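Local coordinates for transcriptional activator TenA-1 (Sulfolobus solfataricus P2, PDB 2QZC), which is a putative TenA-like thiaminase of the TENA/THI-4/PQQC family, and so probably acts in the breakdown or salvage of thiamin compounds, at residues L131-P136 / I193-F198; V52-R57 / A114-L119. One frame throughout, in Å; residues are numbered along the deposited sequence.

Interaction 1: residues L131-P136 / I193-F198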
ATOM      1  N   LEU A 131       1.250   4.805 -13.073  1.00 15.40           N
ATOM      2  CA  LEU A 131      -0.141   5.270 -13.082  1.00 14.57           C
ATOM      3  C   LEU A 131      -0.735   5.268 -14.479  1.00 14.88           C
ATOM      4  O   LEU A 131      -1.846   4.782 -14.671  1.00 15.47           O
ATOM      5  CB  LEU A 131      -0.214   6.660 -12.396  1.00 16.17           C
ATOM      6  CG  LEU A 131      -1.557   7.299 -12.262  1.00 17.83           C
ATOM      7  CD1 LEU A 131      -2.581   6.438 -11.509  1.00 17.02           C
ATOM      8  CD2 LEU A 131      -1.325   8.672 -11.587  1.00 17.04           C
ATOM      9  N   VAL A 132       0.022   5.761 -15.454  1.00 14.13           N
ATOM     10  CA  VAL A 132      -0.423   5.734 -16.832  1.00 16.11           C
ATOM     11  C   VAL A 132      -0.554   4.271 -17.311  1.00 16.36           C
ATOM     12  O   VAL A 132      -1.557   3.921 -17.972  1.00 17.78           O
ATOM     13  CB  VAL A 132       0.459   6.596 -17.750  1.00 18.46           C
ATOM     14  CG1 VAL A 132       0.150   6.416 -19.208  1.00 19.49           C
ATOM     15  CG2 VAL A 132       0.317   8.085 -17.333  1.00 17.42           C
ATOM     16  N   ALA A 133       0.424   3.409 -16.971  1.00 14.37           N
ATOM     17  CA  ALA A 133       0.352   2.004 -17.375  1.00 13.78           C
ATOM     18  C   ALA A 133      -0.820   1.250 -16.786  1.00 14.31           C
ATOM     19  O   ALA A 133      -1.298   0.293 -17.374  1.00 14.55           O
ATOM     20  CB  ALA A 133       1.658   1.305 -17.004  1.00 15.44           C
ATOM     21  N   TRP A 134      -1.250   1.651 -15.599  1.00 14.32           N
ATOM     22  CA  TRP A 134      -2.314   1.019 -14.832  1.00 14.41           C
ATOM     23  C   TRP A 134      -3.716   1.496 -15.212  1.00 13.93           C
ATOM     24  O   TRP A 134      -4.694   0.794 -14.986  1.00 14.97           O
ATOM     25  CB  TRP A 134      -2.038   1.354 -13.347  1.00 14.98           C
ATOM     26  CG  TRP A 134      -2.881   0.695 -12.328  1.00 14.28           C
ATOM     27  CD1 TRP A 134      -3.307  -0.594 -12.323  1.00 16.08           C
ATOM     28  CD2 TRP A 134      -3.381   1.289 -11.118  1.00 16.22           C
ATOM     29  NE1 TRP A 134      -4.010  -0.851 -11.165  1.00 17.04           N
ATOM     30  CE2 TRP A 134      -4.080   0.277 -10.406  1.00 16.27           C
ATOM     31  CE3 TRP A 134      -3.275   2.565 -10.562  1.00 17.01           C
ATOM     32  CZ2 TRP A 134      -4.745   0.535  -9.166  1.00 15.95           C
ATOM     33  CZ3 TRP A 134      -3.901   2.818  -9.322  1.00 17.00           C
ATOM     34  CH2 TRP A 134      -4.603   1.804  -8.654  1.00 16.98           C
ATOM     35  N   THR A 135      -3.826   2.674 -15.825  1.00 14.94           N
ATOM     36  CA  THR A 135      -5.137   3.285 -16.101  1.00 15.23           C
ATOM     37  C   THR A 135      -6.006   2.475 -17.057  1.00 15.76           C
ATOM     38  O   THR A 135      -7.180   2.334 -16.781  1.00 17.07           O
ATOM     39  CB  THR A 135      -4.965   4.742 -16.524  1.00 16.19           C
ATOM     40  OG1 THR A 135      -4.403   5.451 -15.413  1.00 16.06           O
ATOM     41  CG2 THR A 135      -6.328   5.369 -16.848  1.00 16.87           C
ATOM     42  N   PRO A 136      -5.443   1.884 -18.150  1.00 14.50           N
ATOM     43  CA  PRO A 136      -6.340   1.098 -19.028  1.00 15.41           C
ATOM     44  C   PRO A 136      -7.098  -0.033 -18.343  1.00 15.20           C
ATOM     45  O   PRO A 136      -8.313  -0.185 -18.543  1.00 15.83           O
ATOM     46  CB  PRO A 136      -5.377   0.595 -20.105  1.00 15.97           C
ATOM     47  CG  PRO A 136      -4.353   1.714 -20.191  1.00 14.85           C
ATOM     48  CD  PRO A 136      -4.110   2.059 -18.767  1.00 15.48           C
ATOM     49  N   ILE A 193      -0.637   3.017 -24.496  1.00 14.65           N
ATOM     50  CA  ILE A 193      -0.936   2.202 -25.709  1.00 14.81           C
ATOM     51  C   ILE A 193      -0.508   0.731 -25.488  1.00 14.26           C
ATOM     52  O   ILE A 193      -1.275  -0.175 -25.784  1.00 14.44           O
ATOM     53  CB  ILE A 193      -0.231   2.770 -26.977  1.00 16.42           C
ATOM     54  CG1 ILE A 193      -0.877   4.114 -27.383  1.00 17.28           C
ATOM     55  CG2 ILE A 193      -0.266   1.747 -28.131  1.00 17.41           C
ATOM     56  CD1 ILE A 193      -0.087   4.914 -28.424  1.00 17.33           C
ATOM     57  N   ASN A 194       0.684   0.527 -24.921  1.00 13.57           N
ATOM     58  CA  ASN A 194       1.151  -0.845 -24.641  1.00 14.99           C
ATOM     59  C   ASN A 194       0.198  -1.571 -23.697  1.00 13.39           C
ATOM     60  O   ASN A 194      -0.143  -2.746 -23.940  1.00 12.98           O
ATOM     61  CB  ASN A 194       2.597  -0.930 -24.143  1.00 14.38           C
ATOM     62  CG  ASN A 194       3.610  -0.898 -25.265  1.00 16.72           C
ATOM     63  OD1 ASN A 194       3.234  -0.994 -26.457  1.00 17.81           O
ATOM     64  ND2 ASN A 194       4.901  -0.779 -24.915  1.00 17.48           N
ATOM     65  N   SER A 195      -0.261  -0.895 -22.634  1.00 13.60           N
ATOM     66  CA  SER A 195      -1.244  -1.515 -21.745  1.00 13.30           C
ATOM     67  C   SER A 195      -2.536  -1.903 -22.454  1.00 13.24           C
ATOM     68  O   SER A 195      -3.085  -2.998 -22.221  1.00 14.70           O
ATOM     69  CB  SER A 195      -1.512  -0.650 -20.534  1.00 14.31           C
ATOM     70  OG  SER A 195      -0.382  -0.616 -19.675  1.00 14.80           O
ATOM     71  N   VAL A 196      -3.013  -1.023 -23.351  1.00 13.69           N
ATOM     72  CA  VAL A 196      -4.214  -1.348 -24.128  1.00 12.95           C
ATOM     73  C   VAL A 196      -3.948  -2.562 -25.046  1.00 14.27           C
ATOM     74  O   VAL A 196      -4.787  -3.465 -25.154  1.00 14.37           O
ATOM     75  CB  VAL A 196      -4.738  -0.123 -24.932  1.00 14.24           C
ATOM     76  CG1 VAL A 196      -5.923  -0.541 -25.836  1.00 15.69           C
ATOM     77  CG2 VAL A 196      -5.129   1.005 -23.976  1.00 16.04           C
ATOM     78  N   ARG A 197      -2.776  -2.621 -25.675  1.00 13.49           N
ATOM     79  CA  ARG A 197      -2.432  -3.801 -26.487  1.00 13.67           C
ATOM     80  C   ARG A 197      -2.436  -5.065 -25.622  1.00 13.91           C
ATOM     81  O   ARG A 197      -2.913  -6.117 -26.053  1.00 14.72           O
ATOM     82  CB  ARG A 197      -1.091  -3.675 -27.162  1.00 15.48           C
ATOM     83  CG  ARG A 197      -1.033  -2.580 -28.246  1.00 17.04           C
ATOM     84  CD  ARG A 197       0.327  -2.618 -28.956  1.00 17.28           C
ATOM     85  NE  ARG A 197       0.449  -1.499 -29.913  1.00 19.27           N
ATOM     86  CZ  ARG A 197      -0.059  -1.476 -31.131  1.00 24.59           C
ATOM     87  NH1 ARG A 197      -0.791  -2.456 -31.614  1.00 23.99           N
ATOM     88  NH2 ARG A 197       0.172  -0.387 -31.871  1.00 26.79           N
ATOM     89  N   PHE A 198      -1.930  -4.974 -24.390  1.00 12.90           N
ATOM     90  CA  PHE A 198      -1.920  -6.144 -23.527  1.00 14.59           C
ATOM     91  C   PHE A 198      -3.340  -6.556 -23.121  1.00 15.21           C
ATOM     92  O   PHE A 198      -3.609  -7.753 -22.954  1.00 15.68           O
ATOM     93  CB  PHE A 198      -1.056  -5.922 -22.278  1.00 14.69           C
ATOM     94  CG  PHE A 198       0.413  -5.893 -22.535  1.00 15.97           C
ATOM     95  CD1 PHE A 198       1.019  -7.015 -23.074  1.00 22.84           C
ATOM     96  CD2 PHE A 198       1.229  -4.879 -22.058  1.00 12.80           C
ATOM     97  CE1 PHE A 198       2.410  -7.053 -23.287  1.00 23.91           C
ATOM     98  CE2 PHE A 198       2.566  -4.876 -22.278  1.00 16.04           C
ATOM     99  CZ  PHE A 198       3.188  -5.960 -22.878  1.00 20.87           C
TER
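Ser195 reaches from helix 186-208 to the backbone of helix 127-148, its OG donating a short hydrogen bond (2.6 Å) to Ala133 O. The hydroxyl lies beside its own backbone N, opposite the carbonyl carbon (chi1 -69°), which turns it outward to the other helix. It meets the carbonyl in its plane, on a lone pair, with a C=O...OG angle of 124°. His118 holds the same hydroxyl from helix 110-125, so this buried polar atom has two partners.

Next to the bond, the Pro136 ring packs on the aliphatic side of the serine, CG lying 3.7 Å from Ser195 CB. The ring also runs across Val196 at about a right angle, and its CB comes within 3.9 Å of Val196 CG2, while Leu18, Trp19 and Tyr22 of helix 18-23 cover the valine. With no N-H to offer the preceding turn, Pro136 kinks its helix. Just before the proline, Thr135 OG1 reaches back a turn to Leu131 O (2.7 Å), adding to a weak backbone bond from Thr135 N. A serine-to-carbonyl link beside a proline kink thus joins two neighbouring helices, their segments crossing at -32°, in the all-helical bundle of the heme oxygenase-like fold.

Interaction 2: residues V52-R57 / A114-L119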
ATOM      1  N   VAL A  52      -4.117  -9.881 -10.874  1.00 14.18           N
ATOM      2  CA  VAL A  52      -4.516  -8.905  -9.830  0.50 15.70           C
ATOM      3  C   VAL A  52      -3.539  -8.870  -8.680  1.00 15.47           C
ATOM      4  O   VAL A  52      -3.236  -7.786  -8.146  1.00 16.29           O
ATOM      5  CB  VAL A  52      -5.942  -9.143  -9.321  0.50 16.10           C
ATOM      6  CG1 VAL A  52      -6.248  -8.338  -8.037  0.50 18.93           C
ATOM      7  CG2 VAL A  52      -6.911  -8.766 -10.423  0.50 19.06           C
ATOM      8  N   GLU A  53      -2.998 -10.021  -8.287  1.00 14.78           N
ATOM      9  CA  GLU A  53      -2.022 -10.012  -7.196  1.00 14.61           C
ATOM     10  C   GLU A  53      -0.747  -9.259  -7.631  1.00 14.18           C
ATOM     11  O   GLU A  53      -0.170  -8.462  -6.881  1.00 14.72           O
ATOM     12  CB  GLU A  53      -1.687 -11.431  -6.726  1.00 16.38           C
ATOM     13  CG  GLU A  53      -0.736 -11.387  -5.515  1.00 17.40           C
ATOM     14  CD  GLU A  53      -0.319 -12.738  -4.988  1.00 22.88           C
ATOM     15  OE1 GLU A  53      -1.057 -13.702  -5.199  1.00 25.63           O
ATOM     16  OE2 GLU A  53       0.747 -12.832  -4.345  1.00 22.26           O
ATOM     17  N   ASP A  54      -0.251  -9.533  -8.841  1.00 13.93           N
ATOM     18  CA  ASP A  54       0.919  -8.787  -9.331  1.00 13.18           C
ATOM     19  C   ASP A  54       0.630  -7.299  -9.501  1.00 12.53           C
ATOM     20  O   ASP A  54       1.477  -6.454  -9.217  1.00 13.29           O
ATOM     21  CB  ASP A  54       1.382  -9.379 -10.679  1.00 14.13           C
ATOM     22  CG  ASP A  54       2.070 -10.715 -10.542  1.00 14.84           C
ATOM     23  OD1 ASP A  54       2.945 -10.861  -9.655  1.00 15.42           O
ATOM     24  OD2 ASP A  54       1.778 -11.595 -11.374  1.00 16.30           O
HETATM   25  N   MSE A  55      -0.553  -6.968  -9.985  1.00 13.56           N
HETATM   26  CA  MSE A  55      -0.994  -5.552 -10.133  1.00 14.51           C
HETATM   27  C   MSE A  55      -0.965  -4.831  -8.776  1.00 15.06           C
HETATM   28  O   MSE A  55      -0.499  -3.697  -8.680  1.00 15.82           O
HETATM   29  CB  MSE A  55      -2.411  -5.526 -10.711  1.00 18.42           C
HETATM   30  CG  MSE A  55      -2.939  -4.199 -11.037  1.00 15.04           C
HETATM   31 SE   MSE A  55      -4.922  -4.199 -11.080  0.75 18.18          SE
HETATM   32  CE  MSE A  55      -5.250  -4.209  -9.180  1.00 23.82           C
ATOM     33  N   LEU A  56      -1.440  -5.503  -7.740  1.00 14.89           N
ATOM     34  CA  LEU A  56      -1.435  -4.916  -6.392  0.50 14.33           C
ATOM     35  C   LEU A  56      -0.011  -4.741  -5.900  1.00 14.03           C
ATOM     36  O   LEU A  56       0.340  -3.690  -5.298  1.00 15.53           O
ATOM     37  CB  LEU A  56      -2.223  -5.773  -5.416  0.50 15.13           C
ATOM     38  CG  LEU A  56      -3.727  -5.790  -5.605  0.50 13.95           C
ATOM     39  CD1 LEU A  56      -4.363  -6.866  -4.756  0.50 15.90           C
ATOM     40  CD2 LEU A  56      -4.331  -4.455  -5.267  0.50 15.00           C
ATOM     41  N   ARG A  57       0.856  -5.756  -6.128  1.00 14.10           N
ATOM     42  CA  ARG A  57       2.254  -5.598  -5.721  1.00 14.11           C
ATOM     43  C   ARG A  57       2.927  -4.427  -6.424  1.00 13.70           C
ATOM     44  O   ARG A  57       3.676  -3.622  -5.818  1.00 13.52           O
ATOM     45  CB  ARG A  57       3.013  -6.900  -5.902  1.00 15.00           C
ATOM     46  CG  ARG A  57       2.523  -8.001  -4.956  1.00 13.04           C
ATOM     47  CD  ARG A  57       3.310  -9.277  -5.233  1.00 14.44           C
ATOM     48  NE  ARG A  57       2.863 -10.420  -4.428  1.00 14.88           N
ATOM     49  CZ  ARG A  57       3.219 -10.648  -3.159  1.00 18.84           C
ATOM     50  NH1 ARG A  57       4.020  -9.835  -2.536  1.00 17.65           N
ATOM     51  NH2 ARG A  57       2.787 -11.724  -2.511  1.00 18.97           N
ATOM     52  N   ALA A 114       3.830 -11.211 -19.637  1.00 13.67           N
ATOM     53  CA  ALA A 114       4.370  -9.961 -20.153  1.00 12.77           C
ATOM     54  C   ALA A 114       3.712  -8.728 -19.532  1.00 12.82           C
ATOM     55  O   ALA A 114       4.389  -7.740 -19.187  1.00 13.49           O
ATOM     56  CB  ALA A 114       4.180  -9.920 -21.705  1.00 15.00           C
ATOM     57  N   TYR A 115       2.399  -8.770 -19.409  1.00 12.73           N
ATOM     58  CA  TYR A 115       1.619  -7.642 -18.907  1.00 13.24           C
ATOM     59  C   TYR A 115       1.989  -7.347 -17.450  1.00 13.14           C
ATOM     60  O   TYR A 115       2.243  -6.176 -17.055  1.00 13.28           O
ATOM     61  CB  TYR A 115       0.144  -7.912 -19.081  1.00 13.69           C
ATOM     62  CG  TYR A 115      -0.829  -6.753 -18.889  1.00 13.23           C
ATOM     63  CD1 TYR A 115      -0.439  -5.429 -18.660  1.00 13.99           C
ATOM     64  CD2 TYR A 115      -2.193  -7.000 -19.081  1.00 15.03           C
ATOM     65  CE1 TYR A 115      -1.370  -4.396 -18.533  1.00 13.50           C
ATOM     66  CE2 TYR A 115      -3.124  -5.960 -18.987  1.00 14.86           C
ATOM     67  CZ  TYR A 115      -2.709  -4.653 -18.712  1.00 14.31           C
ATOM     68  OH  TYR A 115      -3.651  -3.650 -18.598  1.00 16.62           O
ATOM     69  N   THR A 116       2.033  -8.412 -16.655  1.00 12.76           N
ATOM     70  CA  THR A 116       2.448  -8.208 -15.256  1.00 12.43           C
ATOM     71  C   THR A 116       3.874  -7.660 -15.167  1.00 12.64           C
ATOM     72  O   THR A 116       4.145  -6.778 -14.361  1.00 13.67           O
ATOM     73  CB  THR A 116       2.248  -9.469 -14.409  1.00 14.13           C
ATOM     74  OG1 THR A 116       3.075 -10.523 -14.916  1.00 15.19           O
ATOM     75  CG2 THR A 116       0.774  -9.877 -14.324  1.00 15.36           C
ATOM     76  N   ARG A 117       4.811  -8.195 -15.971  1.00 11.77           N
ATOM     77  CA  ARG A 117       6.181  -7.684 -15.934  0.50 11.40           C
ATOM     78  C   ARG A 117       6.282  -6.234 -16.402  1.00 12.87           C
ATOM     79  O   ARG A 117       7.146  -5.466 -15.923  1.00 13.39           O
ATOM     80  CB  ARG A 117       7.168  -8.638 -16.631  0.50 12.28           C
ATOM     81  CG  ARG A 117       7.695  -9.730 -15.734  0.50 11.03           C
ATOM     82  CD  ARG A 117       6.639 -10.570 -15.063  0.50 16.06           C
ATOM     83  NE  ARG A 117       7.231 -11.606 -14.224  0.50  9.65           N
ATOM     84  CZ  ARG A 117       6.548 -12.333 -13.344  0.50 14.22           C
ATOM     85  NH1 ARG A 117       5.247 -12.181 -13.175  0.50 16.40           N
ATOM     86  NH2 ARG A 117       7.194 -13.261 -12.670  0.50 12.92           N
ATOM     87  N   HIS A 118       5.410  -5.840 -17.323  1.00 11.66           N
ATOM     88  CA  HIS A 118       5.279  -4.430 -17.798  1.00 12.69           C
ATOM     89  C   HIS A 118       4.914  -3.511 -16.610  1.00 13.23           C
ATOM     90  O   HIS A 118       5.537  -2.475 -16.386  1.00 13.06           O
ATOM     91  CB  HIS A 118       4.200  -4.427 -18.898  1.00 13.65           C
ATOM     92  CG  HIS A 118       3.674  -3.091 -19.340  1.00 13.83           C
ATOM     93  ND1 HIS A 118       4.380  -2.212 -20.140  1.00 13.54           N
ATOM     94  CD2 HIS A 118       2.435  -2.561 -19.189  1.00 14.23           C
ATOM     95  CE1 HIS A 118       3.583  -1.199 -20.446  1.00 13.78           C
ATOM     96  NE2 HIS A 118       2.403  -1.393 -19.897  1.00 13.15           N
ATOM     97  N   LEU A 119       3.901  -3.901 -15.823  1.00 12.55           N
ATOM     98  CA  LEU A 119       3.489  -3.092 -14.647  1.00 14.13           C
ATOM     99  C   LEU A 119       4.627  -2.994 -13.641  1.00 13.85           C
ATOM    100  O   LEU A 119       4.881  -1.924 -13.114  1.00 14.84           O
ATOM    101  CB  LEU A 119       2.227  -3.654 -13.985  1.00 14.33           C
ATOM    102  CG  LEU A 119       0.981  -3.648 -14.860  1.00 15.60           C
ATOM    103  CD1 LEU A 119      -0.177  -4.256 -14.047  1.00 17.53           C
ATOM    104  CD2 LEU A 119       0.623  -2.241 -15.336  1.00 15.77           C
TER
HETATM  105  O   HOH W   1       5.202 -12.457  -9.956  1.00 21.91           O
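A buried, mixed polar and apolar contact joins Asp54 and Met55 of helix 38-63 to Thr116, Arg117 and Leu119 of helix 110-125; the axes of segments 52-57 and 114-119 run almost parallel (10°), 9.3 Å apart at their closest. Asp54 leans over Thr116: its CB lies 3.7 Å from the methyl CG2, and OD2 comes 3.6 Å from the same methyl. No direct hydrogen bond crosses between the segments. Asp54 OD2 is instead bonded to Tyr108 and OD1 to Tyr120, which anchor the carboxylate from both oxygens. With chi1 at 63°, Thr116 tucks OG1 between its backbone N and carbonyl carbon, back toward Asn112 O and Tyr113 O, and turns the methyl to Asp54.

This is side-by-side helix packing within the helical bundle of the heme oxygenase-like fold. In one of its two modelled conformers, Arg117 starts out pointing away from helix 38-63, but a bend at chi2 (55°) brings its guanidinium round. There NH1 donates in plane to Thr116 OG1 (3.2 Å) and makes a long salt bridge with Asp54 OD2 (4.0 Å). A water donates to Asp54 OD1 (2.8 Å) and accepts a weak bond from this NH1. Toward helix 127-148, where Met55 also touches Trp134 and Met138, selenomethionine Met55 and Leu119 lie alongside each other, CG to CD1 4.1 Å. On another side of helix 38-63, Arg57 grips Glu53 OE2 with NE and NH2, while its NH1 bonds to Ser64 O and Gly66 O of the second subunit.

Overall arrangement
Interactions 1 and 2 have their centres 11 Å apart and touch directly, mostly through helix 110-125, which precedes helix 127-148 in the chain. The polar link is a probable hydrogen bond between segments 193-198 and 114-119, Ser195 OG to His118 NE2 at 2.9 Å. Beside it, Phe198 packs on the same helix, its CB 3.5 Å from Tyr115 CG and its CE2 3.6 Å from His118 CG. The other two segments pack together, Trp134 NE1 lying 3.5 Å from Met55 SE. A bound glycerol, probably from the crystallisation liquor, sits about 4 Å from the Met55 side chain and may mark a pocket there.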